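Local coordinates for protein M32 carboxypeptidase (Chitinophagaceae bacterium, PDB 7A03) that probably acts as a metal-dependent carboxypeptidase of the M32 (Taq) family, removing amino acids one at a time from the C-terminal end of peptides, at residues L202-D207 with P326-N331; P134-M139 with I377-L382; A272-G277 with N462-G467; L348-A353 with L406-W411. All coordinates share one frame; numbering follows the deposited sequence.

Contact 1: residues L202-D207 with P326-N331; sequences LHLHFD and PEQLGN
Gln328, on the short helix 326-329, carries most of this contact, its side chain laid between Leu204 and Phe206 of the loop that leads into helix 208-222. With CG anti to the carbonyl carbon (chi1 -66°), CG of Gln328 lies over one face of Phe206, 4.0 Å from the ring centroid, a CH-pi contact displaced toward the rim, while CB of Gln328 comes within 3.5 Å of CZ of Phe206. A bend at chi2 (74°) turns the amide toward O of His205. On the outer side, CD1 of Leu204 rests 3.8 Å from O of Gln328. Leu329 CD1 approaches the edge of the same ring, 4.2 Å from Phe206 CE2. Phe258 and Phe325 also meet the phenyl ring, Phe325 edge-to-face. An alanine in place of Phe206 would probably cost Gln328 and Leu329 their common packing surface and loosen the short helix against the loop. Asp207 closes the segment as the N-cap of helix 208-222, its OD2 accepting from the backbone N of Lys210. The whole is peripheral packing in a largely helical fold, a small aromatic cluster joining an interhelical loop to a one-turn helix.

Contact 2: residues P134-M139 with I377-L382; sequences PALARM and ISTKDL
Ala137 and Thr379 form the tight point where helix 129-150 meets the turn ahead of helix 382-394. CB of Ala137 and CG2 of Thr379 are 3.4 Å apart, closer than carbons usually pack, and the small alanine lets the backbones approach to 5.8 Å between CA of Ala137 and CA of Thr379. Thr379 holds OG1 anti to its own backbone N (chi1 176°), which puts CG2 in the crowded position between N and the carbonyl carbon, against the helix. Deeper in, Leu136 and Leu382 cross at about a right angle and touch tip to tip, CD2 of Leu136 to CD2 of Leu382 at 3.7 Å; Tyr129 and Trp411 pack on both leucines. The outer side is looser and polar. Lys380 bends at chi2 and chi4 so that NZ passes 4.2 Å from CB of Ala137 on its way to a salt bridge with Glu133, which also takes a weak hydrogen bond from Thr379 OG1. A type II turn from Thr379 to Leu382, its closing bond weak, and an ST turn between Ser378 OG and Lys380 N shape the loop. A glycine here removes the methyl and the hydroxyl of Thr379, and would probably loosen the turn against the helix. No hydrogen bond links the two segments themselves: close apolar fit joins them directly, while the charge pairing with Glu133 ties the solvent-facing side.

Contact 3: residues A272-G277 with N462-G467; sequences ALYEQG and NIHPFG
The imidazole of His464 lies flat against the backbone of helix 258-277, with CA of Tyr274 over the centre of one ring face, 3.6 Å from the centroid in a CH-pi contact. The phenol of Tyr274 crosses it obliquely, its plane 24° from that of the imidazole; the rings are slid so far apart that they barely overlap, and the touch is between CD1 of Tyr274 and CD2 of His464 at 3.5 Å. Gly277 lets the loop in close, since a CB there would clash with CB of His464. CZ of Tyr274 meets CG2 of Ile463 at 4.2 Å. Tyr274 OH is hydrogen-bonded to Ala291 N and to a water 2.5 Å away. That water donates to O of Ile463 at 2.8 Å and to O of Gly467 at 2.9 Å. In the next shell, NE2 of His464 pairs with OE1 of Gln299 and ND1 with NE of Arg460, fixing the rotation of the imidazole; Arg460 also binds O of Leu273. The contact packs the loop after helix 453-462 onto the C-terminal part of helix 258-277, which carries the HExxH pattern (His267, Glu268, His271) consistent with the metal-binding helix of M32 peptidases, though no metal is bound to these histidines here.

Contact 4: residues L348-A353 with L406-W411; sequences LIRTEA and LQDIHW
The two loops lie side by side with their touching parts 45° apart in direction, CA of Ile349 7.2 Å from CA of Gln407, and the first turns into a 3-10 segment at 350-352. Gln407 spans the gap with its carboxamide. CG sits in the crowded position between backbone N and carbonyl carbon (chi1 60°) and the chain is extended beyond it, so that both ends of the amide reach the opposite backbone: NE2 of Gln407 donates to O of Leu348 at 3.0 Å, from above that carbonyl's plane, and OE1 of Gln407 accepts from N of Arg350 at 3.0 Å along a nearly straight bond in its own carbonyl plane. NE2 of Gln407 also donates to O of Gly404. This is a side-chain amide bridging two main-chain groups, here linking the loop before helix 358-374 to that before helix 420-439 in the helical M32 fold. Next to it Arg350, bent at chi3, grips Asp408 side-on: NE of Arg350 reaches OD2 of Asp408 at 2.8 Å, almost straight, and NH2 of Arg350 reaches OD1 of Asp408 at 2.9 Å. The acceptors stay near the guanidinium plane, but the carboxylate is tilted 48° against it and is met from above its own plane. Arg365 makes a second salt bridge to OD2, which would probably favour the charged form of Asp408. A water donates to OE1 of Gln407 and OD1 of Asp408. CE1 of His410 comes within 3.5 Å of NH2 of Arg350, and the guanidinium makes a cation-pi contact with Tyr422, whose OH is hydrogen-bonded to NE2 of His410.

How the contacts relate
Contacts 2 and 4 are direct neighbours, with centres about 18 Å apart: Trp411, at the end of contact 4, packs CZ3 on CD2 of Leu382 at 3.8 Å and CB on CD1 of Leu136 at 3.9 Å. Their segments alternate along the chain. Contact 3 lies across the centre of the chain from both, its nearest atoms about 17 Å from those of contact 4; one side of it is the helix bearing the HExxH pattern, the probable metal site. A glycerol, probably from the crystallisation liquor, lies about 4 Å from the side chain of His410. The centre of contact 1 lies about 31 Å from the centre of the chain, its nearest atoms about 10 Å from those of contact 4.

Contact 1: residues L202-D207 with P326-N331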
loop_
_atom_site.group_PDB
_atom_site.type_symbol
_atom_site.label_atom_id
_atom_site.label_comp_id
_atom_site.label_asym_id
_atom_site.label_seq_id
_atom_site.Cartn_x
_atom_site.Cartn_y
_atom_site.Cartn_z
ATOM N N LEU A 202 19.262 -17.597 7.210
ATOM C CA LEU A 202 18.784 -16.516 6.355
ATOM C C LEU A 202 19.750 -15.343 6.325
ATOM O O LEU A 202 19.654 -14.500 5.426
ATOM C CB LEU A 202 17.405 -16.029 6.801
ATOM C CG LEU A 202 16.219 -16.968 6.616
ATOM C CD1 LEU A 202 14.968 -16.273 7.131
ATOM C CD2 LEU A 202 16.033 -17.373 5.167
ATOM N N HIS A 203 20.688 -15.285 7.274
ATOM C CA HIS A 203 21.668 -14.212 7.327
ATOM C C HIS A 203 23.053 -14.665 6.886
ATOM O O HIS A 203 24.039 -13.966 7.143
ATOM C CB HIS A 203 21.686 -13.564 8.709
ATOM C CG HIS A 203 20.457 -12.761 8.998
ATOM N ND1 HIS A 203 19.212 -13.336 9.139
ATOM C CD2 HIS A 203 20.273 -11.428 9.141
ATOM C CE1 HIS A 203 18.316 -12.393 9.373
ATOM N NE2 HIS A 203 18.934 -11.226 9.378
ATOM N N LEU A 204 23.144 -15.814 6.218
ATOM C CA LEU A 204 24.374 -16.216 5.539
ATOM C C LEU A 204 24.550 -15.360 4.279
ATOM O O LEU A 204 23.804 -14.407 4.021
ATOM C CB LEU A 204 24.345 -17.712 5.232
ATOM C CG LEU A 204 24.336 -18.664 6.426
ATOM C CD1 LEU A 204 24.056 -20.114 6.013
ATOM C CD2 LEU A 204 25.664 -18.548 7.164
ATOM N N HIS A 205 25.543 -15.693 3.464
ATOM C CA HIS A 205 25.846 -14.915 2.265
ATOM C C HIS A 205 25.097 -15.498 1.076
ATOM O O HIS A 205 25.310 -16.658 0.709
ATOM C CB HIS A 205 27.348 -14.909 1.968
ATOM C CG HIS A 205 27.697 -14.232 0.674
ATOM N ND1 HIS A 205 27.883 -12.870 0.574
ATOM C CD2 HIS A 205 27.881 -14.728 -0.573
ATOM C CE1 HIS A 205 28.170 -12.556 -0.677
ATOM N NE2 HIS A 205 28.179 -13.667 -1.393
ATOM N N PHE A 206 24.254 -14.680 0.445
ATOM C CA PHE A 206 23.450 -15.098 -0.700
ATOM C C PHE A 206 23.856 -14.263 -1.910
ATOM O O PHE A 206 23.530 -13.073 -1.986
ATOM C CB PHE A 206 21.954 -14.966 -0.395
ATOM C CG PHE A 206 21.444 -15.994 0.580
ATOM C CD1 PHE A 206 21.600 -15.808 1.942
ATOM C CD2 PHE A 206 20.812 -17.149 0.128
ATOM C CE1 PHE A 206 21.135 -16.759 2.850
ATOM C CE2 PHE A 206 20.323 -18.104 1.027
ATOM C CZ PHE A 206 20.494 -17.905 2.391
ATOM N N ASP A 207 24.556 -14.904 -2.853
ATOM C CA ASP A 207 25.119 -14.225 -4.021
ATOM C C ASP A 207 24.135 -13.264 -4.678
ATOM O O ASP A 207 22.998 -13.628 -4.997
ATOM C CB ASP A 207 25.591 -15.269 -5.040
ATOM C CG ASP A 207 26.186 -14.642 -6.293
ATOM O OD1 ASP A 207 27.347 -14.199 -6.226
ATOM O OD2 ASP A 207 25.503 -14.601 -7.345
ATOM N N PRO A 326 23.007 -23.939 -2.419
ATOM C CA PRO A 326 23.173 -25.177 -1.642
ATOM C C PRO A 326 24.078 -25.024 -0.432
ATOM O O PRO A 326 23.864 -25.720 0.569
ATOM C CB PRO A 326 23.737 -26.168 -2.667
ATOM C CG PRO A 326 24.458 -25.319 -3.623
ATOM C CD PRO A 326 23.664 -24.027 -3.735
ATOM N N GLU A 327 25.064 -24.119 -0.476
ATOM C CA GLU A 327 25.929 -23.935 0.685
ATOM C C GLU A 327 25.205 -23.256 1.839
ATOM O O GLU A 327 25.627 -23.384 2.990
ATOM C CB GLU A 327 27.193 -23.159 0.312
ATOM C CG GLU A 327 28.243 -23.185 1.410
ATOM C CD GLU A 327 29.614 -22.747 0.943
ATOM O OE1 GLU A 327 30.087 -23.267 -0.093
ATOM O OE2 GLU A 327 30.221 -21.890 1.625
ATOM N N GLN A 328 24.111 -22.552 1.559
ATOM C CA GLN A 328 23.355 -21.878 2.602
ATOM C C GLN A 328 22.142 -22.675 3.052
ATOM O O GLN A 328 21.775 -22.619 4.229
ATOM C CB GLN A 328 22.886 -20.506 2.091
ATOM C CG GLN A 328 24.024 -19.514 1.813
ATOM C CD GLN A 328 24.806 -19.847 0.550
ATOM O OE1 GLN A 328 24.235 -20.266 -0.473
ATOM N NE2 GLN A 328 26.129 -19.690 0.621
ATOM N N LEU A 329 21.523 -23.426 2.149
ATOM C CA LEU A 329 20.247 -24.067 2.424
ATOM C C LEU A 329 20.288 -25.579 2.287
ATOM O O LEU A 329 19.279 -26.237 2.563
ATOM C CB LEU A 329 19.160 -23.499 1.505
ATOM C CG LEU A 329 18.948 -21.998 1.636
ATOM C CD1 LEU A 329 17.954 -21.506 0.592
ATOM C CD2 LEU A 329 18.470 -21.671 3.037
ATOM N N GLY A 330 21.427 -26.157 1.886
ATOM C CA GLY A 330 21.458 -27.581 1.589
ATOM C C GLY A 330 21.258 -28.476 2.792
ATOM O O GLY A 330 20.843 -29.630 2.633
ATOM N N ASN A 331 21.538 -27.970 3.994
ATOM C CA ASN A 331 21.284 -28.695 5.232
ATOM C C ASN A 331 20.121 -28.097 6.027
ATOM O O ASN A 331 20.061 -28.280 7.245
ATOM C CB ASN A 331 22.560 -28.769 6.077
ATOM C CG ASN A 331 22.995 -27.413 6.603
ATOM O OD1 ASN A 331 22.640 -26.373 6.042
ATOM N ND2 ASN A 331 23.777 -27.416 7.678
#

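Contact 2: residues P134-M139 with I377-L382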
loop_
_atom_site.group_PDB
_atom_site.type_symbol
_atom_site.label_atom_id
_atom_site.label_comp_id
_atom_site.label_asym_id
_atom_site.label_seq_id
_atom_site.Cartn_x
_atom_site.Cartn_y
_atom_site.Cartn_z
ATOM N N PRO A 134 6.593 21.625 16.752
ATOM C CA PRO A 134 5.841 22.796 16.256
ATOM C C PRO A 134 5.289 22.621 14.847
ATOM O O PRO A 134 4.122 22.967 14.588
ATOM C CB PRO A 134 6.867 23.936 16.359
ATOM C CG PRO A 134 7.801 23.500 17.435
ATOM C CD PRO A 134 7.924 22.009 17.257
ATOM N N ALA A 135 6.104 22.097 13.926
ATOM C CA ALA A 135 5.626 21.841 12.569
ATOM C C ALA A 135 4.461 20.857 12.573
ATOM O O ALA A 135 3.475 21.043 11.846
ATOM C CB ALA A 135 6.763 21.336 11.680
ATOM N N LEU A 136 4.541 19.816 13.410
ATOM C CA LEU A 136 3.450 18.848 13.474
ATOM C C LEU A 136 2.188 19.470 14.062
ATOM O O LEU A 136 1.074 19.151 13.635
ATOM C CB LEU A 136 3.871 17.607 14.265
ATOM C CG LEU A 136 2.834 16.478 14.241
ATOM C CD1 LEU A 136 2.659 15.946 12.821
ATOM C CD2 LEU A 136 3.195 15.347 15.209
ATOM N N ALA A 137 2.339 20.362 15.042
ATOM C CA ALA A 137 1.180 21.051 15.600
ATOM C C ALA A 137 0.488 21.905 14.542
ATOM O O ALA A 137 -0.748 21.902 14.437
ATOM C CB ALA A 137 1.621 21.923 16.775
ATOM N N ARG A 138 1.276 22.639 13.751
ATOM C CA ARG A 138 0.727 23.418 12.640
ATOM C C ARG A 138 0.002 22.519 11.636
ATOM O O ARG A 138 -1.132 22.811 11.218
ATOM C CB ARG A 138 1.860 24.203 11.973
ATOM C CG ARG A 138 1.482 24.974 10.717
ATOM C CD ARG A 138 0.330 25.928 10.949
ATOM N NE ARG A 138 0.196 26.862 9.832
ATOM C CZ ARG A 138 -0.804 27.726 9.690
ATOM N NH1 ARG A 138 -1.773 27.781 10.593
ATOM N NH2 ARG A 138 -0.837 28.532 8.637
ATOM N N MET A 139 0.645 21.411 11.249
ATOM C CA MET A 139 0.037 20.456 10.325
ATOM C C MET A 139 -1.307 19.959 10.845
ATOM O O MET A 139 -2.297 19.920 10.106
ATOM C CB MET A 139 0.981 19.274 10.105
ATOM C CG MET A 139 0.434 18.208 9.150
ATOM S SD MET A 139 0.173 18.849 7.479
ATOM C CE MET A 139 1.860 18.980 6.920
ATOM N N ILE A 377 -6.281 14.120 21.618
ATOM C CA ILE A 377 -4.855 13.909 21.822
ATOM C C ILE A 377 -4.130 15.132 21.280
ATOM O O ILE A 377 -4.430 15.601 20.176
ATOM C CB ILE A 377 -4.367 12.623 21.121
ATOM C CG1 ILE A 377 -5.041 11.384 21.710
ATOM C CG2 ILE A 377 -2.843 12.488 21.204
ATOM C CD1 ILE A 377 -4.657 10.089 20.986
ATOM N N SER A 378 -3.190 15.654 22.057
ATOM C CA SER A 378 -2.405 16.806 21.647
ATOM C C SER A 378 -1.059 16.356 21.088
ATOM O O SER A 378 -0.578 15.255 21.363
ATOM C CB SER A 378 -2.189 17.761 22.828
ATOM O OG SER A 378 -0.935 18.414 22.719
ATOM N N THR A 379 -0.455 17.230 20.287
ATOM C CA THR A 379 0.893 16.999 19.791
ATOM C C THR A 379 1.959 17.269 20.843
ATOM O O THR A 379 3.114 16.873 20.650
ATOM C CB THR A 379 1.143 17.870 18.559
ATOM O OG1 THR A 379 2.499 17.722 18.133
ATOM C CG2 THR A 379 0.892 19.311 18.891
ATOM N N LYS A 380 1.609 17.942 21.938
ATOM C CA LYS A 380 2.558 18.156 23.022
ATOM C C LYS A 380 2.875 16.809 23.664
ATOM O O LYS A 380 1.963 16.087 24.082
ATOM C CB LYS A 380 1.955 19.112 24.054
ATOM C CG LYS A 380 1.733 20.555 23.569
ATOM C CD LYS A 380 2.758 20.975 22.526
ATOM C CE LYS A 380 2.680 22.466 22.193
ATOM N NZ LYS A 380 2.101 22.685 20.827
ATOM N N ASP A 381 4.162 16.460 23.717
ATOM C CA ASP A 381 4.603 15.195 24.309
ATOM C C ASP A 381 4.004 13.990 23.582
ATOM O O ASP A 381 3.625 12.989 24.194
ATOM C CB ASP A 381 4.320 15.137 25.813
ATOM C CG ASP A 381 5.473 15.664 26.643
ATOM O OD1 ASP A 381 6.420 14.892 26.902
ATOM O OD2 ASP A 381 5.431 16.847 27.039
ATOM N N LEU A 382 3.901 14.093 22.258
ATOM C CA LEU A 382 3.383 12.964 21.495
ATOM C C LEU A 382 4.324 11.768 21.559
ATOM O O LEU A 382 3.878 10.623 21.419
ATOM C CB LEU A 382 3.124 13.386 20.052
ATOM C CG LEU A 382 2.317 12.406 19.199
ATOM C CD1 LEU A 382 0.922 12.233 19.772
ATOM C CD2 LEU A 382 2.254 12.876 17.769
#

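Contact 3: residues A272-G277 with N462-G467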
loop_
_atom_site.group_PDB
_atom_site.type_symbol
_atom_site.label_atom_id
_atom_site.label_comp_id
_atom_site.label_asym_id
_atom_site.label_seq_id
_atom_site.Cartn_x
_atom_site.Cartn_y
_atom_site.Cartn_z
ATOM N N ALA A 272 2.179 -5.077 -9.616
ATOM C CA ALA A 272 2.425 -4.921 -11.042
ATOM C C ALA A 272 1.436 -5.729 -11.863
ATOM O O ALA A 272 0.993 -5.276 -12.925
ATOM C CB ALA A 272 3.853 -5.312 -11.382
ATOM N N LEU A 273 1.048 -6.910 -11.376
ATOM C CA LEU A 273 0.074 -7.715 -12.099
ATOM C C LEU A 273 -1.265 -6.995 -12.152
ATOM O O LEU A 273 -1.973 -7.040 -13.174
ATOM C CB LEU A 273 -0.085 -9.087 -11.437
ATOM C CG LEU A 273 1.113 -10.027 -11.514
ATOM C CD1 LEU A 273 0.927 -11.179 -10.522
ATOM C CD2 LEU A 273 1.317 -10.557 -12.948
ATOM N N TYR A 274 -1.635 -6.328 -11.047
ATOM C CA TYR A 274 -2.836 -5.500 -11.079
ATOM C C TYR A 274 -2.731 -4.417 -12.153
ATOM O O TYR A 274 -3.636 -4.258 -12.984
ATOM C CB TYR A 274 -3.025 -4.853 -9.702
ATOM C CG TYR A 274 -4.343 -4.155 -9.431
ATOM C CD1 TYR A 274 -5.390 -4.169 -10.350
ATOM C CD2 TYR A 274 -4.544 -3.520 -8.206
ATOM C CE1 TYR A 274 -6.607 -3.550 -10.055
ATOM C CE2 TYR A 274 -5.761 -2.906 -7.897
ATOM C CZ TYR A 274 -6.786 -2.933 -8.828
ATOM O OH TYR A 274 -7.982 -2.324 -8.499
ATOM N N GLU A 275 -1.648 -3.631 -12.116
ATOM C CA GLU A 275 -1.503 -2.536 -13.084
ATOM C C GLU A 275 -1.498 -3.041 -14.530
ATOM O O GLU A 275 -2.080 -2.401 -15.422
ATOM C CB GLU A 275 -0.247 -1.729 -12.787
ATOM C CG GLU A 275 -0.359 -0.913 -11.500
ATOM C CD GLU A 275 -1.324 0.259 -11.640
ATOM O OE1 GLU A 275 -1.392 0.862 -12.730
ATOM O OE2 GLU A 275 -2.016 0.616 -10.660
ATOM N N GLN A 276 -0.880 -4.197 -14.777
ATOM C CA GLN A 276 -0.857 -4.760 -16.127
ATOM C C GLN A 276 -2.219 -5.300 -16.538
ATOM O O GLN A 276 -2.429 -5.581 -17.729
ATOM C CB GLN A 276 0.229 -5.829 -16.272
ATOM C CG GLN A 276 1.629 -5.241 -16.274
ATOM C CD GLN A 276 2.710 -6.259 -16.618
ATOM O OE1 GLN A 276 2.565 -7.443 -16.346
ATOM N NE2 GLN A 276 3.803 -5.797 -17.208
ATOM N N GLY A 277 -3.139 -5.467 -15.587
ATOM C CA GLY A 277 -4.476 -5.917 -15.916
ATOM C C GLY A 277 -5.537 -4.849 -16.096
ATOM O O GLY A 277 -6.671 -5.174 -16.467
ATOM N N ASN A 462 -11.832 -11.196 -11.592
ATOM C CA ASN A 462 -12.583 -10.670 -10.463
ATOM C C ASN A 462 -12.172 -9.285 -9.998
ATOM O O ASN A 462 -13.011 -8.588 -9.423
ATOM C CB ASN A 462 -12.508 -11.632 -9.277
ATOM C CG ASN A 462 -13.392 -12.834 -9.467
ATOM O OD1 ASN A 462 -14.593 -12.783 -9.186
ATOM N ND2 ASN A 462 -12.811 -13.920 -9.969
ATOM N N ILE A 463 -10.922 -8.866 -10.212
ATOM C CA ILE A 463 -10.444 -7.606 -9.634
ATOM C C ILE A 463 -9.845 -6.676 -10.680
ATOM O O ILE A 463 -10.280 -5.527 -10.828
ATOM C CB ILE A 463 -9.450 -7.858 -8.486
ATOM C CG1 ILE A 463 -10.177 -8.535 -7.312
ATOM C CG2 ILE A 463 -8.835 -6.538 -8.040
ATOM C CD1 ILE A 463 -9.257 -9.123 -6.264
ATOM N N HIS A 464 -8.845 -7.163 -11.412
ATOM C CA HIS A 464 -8.012 -6.269 -12.215
ATOM C C HIS A 464 -8.736 -5.414 -13.248
ATOM O O HIS A 464 -8.348 -4.242 -13.401
ATOM C CB HIS A 464 -6.881 -7.062 -12.868
ATOM C CG HIS A 464 -5.951 -7.688 -11.883
ATOM N ND1 HIS A 464 -4.883 -8.476 -12.259
ATOM C CD2 HIS A 464 -5.910 -7.616 -10.534
ATOM C CE1 HIS A 464 -4.232 -8.873 -11.181
ATOM N NE2 HIS A 464 -4.841 -8.370 -10.120
ATOM N N PRO A 465 -9.710 -5.908 -14.019
ATOM C CA PRO A 465 -10.177 -5.142 -15.185
ATOM C C PRO A 465 -11.218 -4.086 -14.882
ATOM O O PRO A 465 -11.627 -3.374 -15.802
ATOM C CB PRO A 465 -10.785 -6.238 -16.071
ATOM C CG PRO A 465 -11.348 -7.197 -15.090
ATOM C CD PRO A 465 -10.378 -7.225 -13.938
ATOM N N PHE A 466 -11.677 -3.978 -13.642
ATOM C CA PHE A 466 -12.773 -3.079 -13.321
ATOM C C PHE A 466 -12.332 -1.676 -12.947
ATOM O O PHE A 466 -13.185 -0.789 -12.864
ATOM C CB PHE A 466 -13.617 -3.671 -12.199
ATOM C CG PHE A 466 -14.224 -4.991 -12.559
ATOM C CD1 PHE A 466 -15.174 -5.072 -13.554
ATOM C CD2 PHE A 466 -13.817 -6.149 -11.941
ATOM C CE1 PHE A 466 -15.727 -6.286 -13.912
ATOM C CE2 PHE A 466 -14.376 -7.369 -12.285
ATOM C CZ PHE A 466 -15.331 -7.432 -13.274
ATOM N N GLY A 467 -11.046 -1.450 -12.735
ATOM C CA GLY A 467 -10.615 -0.146 -12.285
ATOM C C GLY A 467 -11.370 0.285 -11.038
ATOM O O GLY A 467 -11.502 -0.475 -10.064
HETATM O O HOH W 1 -9.897 -2.860 -10.063
#

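Contact 4: residues L348-A353 with L406-W411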
loop_
_atom_site.group_PDB
_atom_site.type_symbol
_atom_site.label_atom_id
_atom_site.label_comp_id
_atom_site.label_asym_id
_atom_site.label_seq_id
_atom_site.Cartn_x
_atom_site.Cartn_y
_atom_site.Cartn_z
ATOM N N LEU A 348 10.038 -2.616 17.008
ATOM C CA LEU A 348 9.858 -1.171 17.101
ATOM C C LEU A 348 9.488 -0.507 15.779
ATOM O O LEU A 348 8.779 0.507 15.790
ATOM C CB LEU A 348 11.141 -0.531 17.642
ATOM C CG LEU A 348 11.432 -0.853 19.111
ATOM C CD1 LEU A 348 12.896 -0.629 19.443
ATOM C CD2 LEU A 348 10.557 0.002 20.003
ATOM N N ILE A 349 9.940 -1.053 14.651
ATOM C CA ILE A 349 9.859 -0.392 13.352
ATOM C C ILE A 349 8.788 -1.068 12.510
ATOM O O ILE A 349 8.899 -2.262 12.192
ATOM C CB ILE A 349 11.211 -0.407 12.624
ATOM C CG1 ILE A 349 12.296 0.216 13.508
ATOM C CG2 ILE A 349 11.093 0.298 11.269
ATOM C CD1 ILE A 349 12.029 1.672 13.881
ATOM N N ARG A 350 7.775 -0.287 12.113
ATOM C CA ARG A 350 6.660 -0.812 11.327
ATOM C C ARG A 350 7.131 -1.477 10.041
ATOM O O ARG A 350 6.652 -2.563 9.686
ATOM C CB ARG A 350 5.665 0.309 11.028
ATOM C CG ARG A 350 4.531 -0.068 10.073
ATOM C CD ARG A 350 3.704 1.161 9.645
ATOM N NE ARG A 350 4.523 2.154 8.941
ATOM C CZ ARG A 350 4.834 2.077 7.646
ATOM N NH1 ARG A 350 4.385 1.073 6.912
ATOM N NH2 ARG A 350 5.602 2.995 7.067
ATOM N N THR A 351 8.063 -0.844 9.318
ATOM C CA THR A 351 8.461 -1.381 8.020
ATOM C C THR A 351 9.221 -2.697 8.122
ATOM O O THR A 351 9.368 -3.380 7.105
ATOM C CB THR A 351 9.271 -0.354 7.218
ATOM O OG1 THR A 351 10.422 0.042 7.983
ATOM C CG2 THR A 351 8.405 0.869 6.896
ATOM N N GLU A 352 9.665 -3.082 9.317
ATOM C CA GLU A 352 10.368 -4.341 9.539
ATOM C C GLU A 352 9.498 -5.400 10.207
ATOM O O GLU A 352 9.980 -6.508 10.467
ATOM C CB GLU A 352 11.610 -4.104 10.403
ATOM C CG GLU A 352 12.714 -3.302 9.726
ATOM C CD GLU A 352 13.642 -2.639 10.727
ATOM O OE1 GLU A 352 13.763 -3.146 11.864
ATOM O OE2 GLU A 352 14.239 -1.600 10.382
ATOM N N ALA A 353 8.246 -5.089 10.500
ATOM C CA ALA A 353 7.418 -5.968 11.310
ATOM C C ALA A 353 6.868 -7.145 10.504
ATOM O O ALA A 353 6.563 -7.031 9.314
ATOM C CB ALA A 353 6.257 -5.167 11.907
ATOM N N LEU A 406 9.235 9.350 15.392
ATOM C CA LEU A 406 9.807 9.970 14.204
ATOM C C LEU A 406 10.151 8.969 13.100
ATOM O O LEU A 406 10.841 9.338 12.145
ATOM C CB LEU A 406 11.047 10.788 14.577
ATOM C CG LEU A 406 10.867 12.007 15.480
ATOM C CD1 LEU A 406 12.220 12.620 15.787
ATOM C CD2 LEU A 406 9.959 13.043 14.820
ATOM N N GLN A 407 9.686 7.715 13.191
ATOM C CA GLN A 407 10.140 6.714 12.229
ATOM C C GLN A 407 9.500 6.880 10.853
ATOM O O GLN A 407 10.145 6.603 9.839
ATOM C CB GLN A 407 9.920 5.295 12.764
ATOM C CG GLN A 407 8.466 4.927 13.068
ATOM C CD GLN A 407 8.346 3.509 13.624
ATOM O OE1 GLN A 407 8.095 2.565 12.882
ATOM N NE2 GLN A 407 8.553 3.360 14.932
ATOM N N ASP A 408 8.243 7.299 10.793
ATOM C CA ASP A 408 7.479 7.276 9.554
ATOM C C ASP A 408 7.283 8.692 9.029
ATOM O O ASP A 408 7.014 9.619 9.800
ATOM C CB ASP A 408 6.124 6.586 9.751
ATOM C CG ASP A 408 6.242 5.081 9.711
ATOM O OD1 ASP A 408 7.140 4.584 9.001
ATOM O OD2 ASP A 408 5.437 4.389 10.376
ATOM N N ILE A 409 7.415 8.839 7.706
ATOM C CA ILE A 409 7.396 10.150 7.056
ATOM C C ILE A 409 5.996 10.693 6.824
ATOM O O ILE A 409 5.852 11.885 6.521
ATOM C CB ILE A 409 8.150 10.042 5.715
ATOM C CG1 ILE A 409 8.605 11.420 5.217
ATOM C CG2 ILE A 409 7.294 9.323 4.669
ATOM C CD1 ILE A 409 9.585 11.343 4.032
ATOM N N HIS A 410 4.962 9.864 7.007
ATOM C CA HIS A 410 3.634 10.180 6.487
ATOM C C HIS A 410 3.132 11.524 6.996
ATOM O O HIS A 410 2.646 12.353 6.214
ATOM C CB HIS A 410 2.653 9.044 6.807
ATOM C CG HIS A 410 3.033 7.732 6.186
ATOM N ND1 HIS A 410 4.244 7.118 6.423
ATOM C CD2 HIS A 410 2.361 6.919 5.337
ATOM C CE1 HIS A 410 4.303 5.986 5.745
ATOM N NE2 HIS A 410 3.172 5.841 5.078
ATOM N N TRP A 411 3.278 11.775 8.300
ATOM C CA TRP A 411 2.717 12.982 8.891
ATOM C C TRP A 411 3.391 14.231 8.344
ATOM O O TRP A 411 2.724 15.245 8.112
ATOM C CB TRP A 411 2.825 12.925 10.413
ATOM C CG TRP A 411 1.933 11.871 11.022
ATOM C CD1 TRP A 411 0.874 11.252 10.426
ATOM C CD2 TRP A 411 2.015 11.342 12.342
ATOM N NE1 TRP A 411 0.298 10.347 11.291
ATOM C CE2 TRP A 411 0.975 10.394 12.480
ATOM C CE3 TRP A 411 2.866 11.571 13.425
ATOM C CZ2 TRP A 411 0.767 9.684 13.658
ATOM C CZ3 TRP A 411 2.657 10.863 14.593
ATOM C CH2 TRP A 411 1.624 9.929 14.696
HETATM O O HOH W 2 8.454 2.336 10.146
#